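Local structure of transcriptional regulator ComR (Streptococcus vestibularis F0396, 6HU8) at residues I7-R10 with I11-R15. The protein probably binds DNA as a peptide pheromone-responsive transcriptional regulator of the RNPP family that controls competence in streptococci. Sequence-based numbering, arbitrary orientation.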
# COMPACT_ATOMS: atom_id res chain seq x y z
N ILE A 7 -10.25 -23.11 -14.03
CA ILE A 7 -11.16 -22.05 -13.61
C ILE A 7 -11.32 -20.99 -14.72
O ILE A 7 -12.44 -20.65 -15.08
CB ILE A 7 -10.68 -21.39 -12.29
CG1 ILE A 7 -10.82 -22.38 -11.14
CG2 ILE A 7 -11.47 -20.13 -11.99
CD1 ILE A 7 -10.24 -21.89 -9.83
N GLY A 8 -10.22 -20.48 -15.25
CA GLY A 8 -10.29 -19.55 -16.38
C GLY A 8 -11.15 -20.05 -17.54
O GLY A 8 -11.98 -19.32 -18.09
N LEU A 9 -10.99 -21.31 -17.92
CA LEU A 9 -11.77 -21.85 -19.04
C LEU A 9 -13.25 -22.01 -18.69
O LEU A 9 -14.11 -21.82 -19.54
CB LEU A 9 -11.19 -23.19 -19.50
CG LEU A 9 -11.92 -23.90 -20.63
CD1 LEU A 9 -11.80 -23.14 -21.97
CD2 LEU A 9 -11.40 -25.33 -20.73
N ARG A 10 -13.56 -22.32 -17.43
CA ARG A 10 -14.97 -22.41 -17.03
C ARG A 10 -15.65 -21.05 -17.11
O ARG A 10 -16.79 -20.94 -17.56
CB ARG A 10 -15.11 -22.97 -15.62
CG ARG A 10 -15.18 -24.48 -15.60
CD ARG A 10 -15.33 -24.99 -14.19
NE ARG A 10 -14.51 -26.19 -13.98
CZ ARG A 10 -13.39 -26.22 -13.26
NH1 ARG A 10 -12.72 -27.36 -13.14
NH2 ARG A 10 -12.94 -25.12 -12.64
N ILE A 11 -14.94 -20.03 -16.65
CA ILE A 11 -15.45 -18.68 -16.72
C ILE A 11 -15.64 -18.26 -18.17
O ILE A 11 -16.69 -17.72 -18.55
CB ILE A 11 -14.49 -17.70 -16.02
CG1 ILE A 11 -14.54 -17.91 -14.50
CG2 ILE A 11 -14.85 -16.27 -16.39
CD1 ILE A 11 -13.40 -17.19 -13.74
N LYS A 12 -14.61 -18.50 -18.98
CA LYS A 12 -14.65 -18.12 -20.38
C LYS A 12 -15.75 -18.86 -21.14
O LYS A 12 -16.44 -18.26 -21.98
CB LYS A 12 -13.29 -18.39 -21.03
CG LYS A 12 -13.22 -17.98 -22.51
CD LYS A 12 -11.77 -17.93 -22.97
CE LYS A 12 -11.49 -18.92 -24.09
NZ LYS A 12 -11.87 -18.37 -25.43
N THR A 13 -15.91 -20.15 -20.85
CA THR A 13 -16.92 -20.94 -21.56
C THR A 13 -18.32 -20.44 -21.24
O THR A 13 -19.15 -20.32 -22.14
CB THR A 13 -16.80 -22.44 -21.24
OG1 THR A 13 -15.56 -22.94 -21.74
CG2 THR A 13 -17.93 -23.23 -21.89
N GLU A 14 -18.56 -20.11 -19.99
CA GLU A 14 -19.90 -19.66 -19.60
C GLU A 14 -20.21 -18.25 -20.13
O GLU A 14 -21.33 -17.97 -20.55
CB GLU A 14 -20.04 -19.68 -18.08
CG GLU A 14 -21.40 -19.25 -17.59
CD GLU A 14 -22.50 -20.21 -18.00
OE1 GLU A 14 -23.61 -19.74 -18.34
OE2 GLU A 14 -22.25 -21.44 -17.99
N ARG A 15 -19.21 -17.37 -20.08
CA ARG A 15 -19.37 -16.03 -20.66
C ARG A 15 -19.76 -16.13 -22.13
O ARG A 15 -20.71 -15.47 -22.58
CB ARG A 15 -18.08 -15.22 -20.51
CG ARG A 15 -18.19 -13.80 -21.06
CD ARG A 15 -16.93 -12.97 -20.90
NE ARG A 15 -15.74 -13.60 -21.49
CZ ARG A 15 -15.48 -13.66 -22.80
NH1 ARG A 15 -16.34 -13.16 -23.68
NH2 ARG A 15 -14.37 -14.25 -23.23
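Ile-7 to Arg-10 and Ile-11 to Arg-15 are successive turns of helix 3-17, joined by four i to i+4 bonds, from Ile-11 N to Ile-7 O (3.0 Å) through to Glu-14 N to Arg-10 O (3.1 Å). Thr-13 adds a side-chain bond. With its hydroxyl anti to its own carbonyl carbon (chi1 -66°), OG1 of Thr-13 folds back along the helix and donates to Leu-9 O at 2.9 Å. Leu-9 O also accepts Thr-13 N at 2.8 Å, and the two donors come from opposite faces of the carbonyl plane. Leu-9 CD1 passes the hydroxyl at a slant, 3.8 Å from Thr-13 OG1. On the buried side, Ile-11 CD1 meets the CG2 branch of Ile-7 at 3.9 Å, while Ile-11 CG1 rests 3.5 Å from Ile-7 O. Ile-11 also packs on Leu-37 and Ile-40 of helix 34-41 and on Leu-52 and Ile-55 of helix 49-59. Arg-10 sets the edge of its guanidinium against Ile-7 CG1 and forms a salt bridge with Asp-70. An amphipathic first helix results, with Ile-11 turned into the core, Ile-7 buried beside it and Leu-9 and Thr-13 on the exposed side, packed on the helix bundle of the Cro/C1-type helix-turn-helix domain.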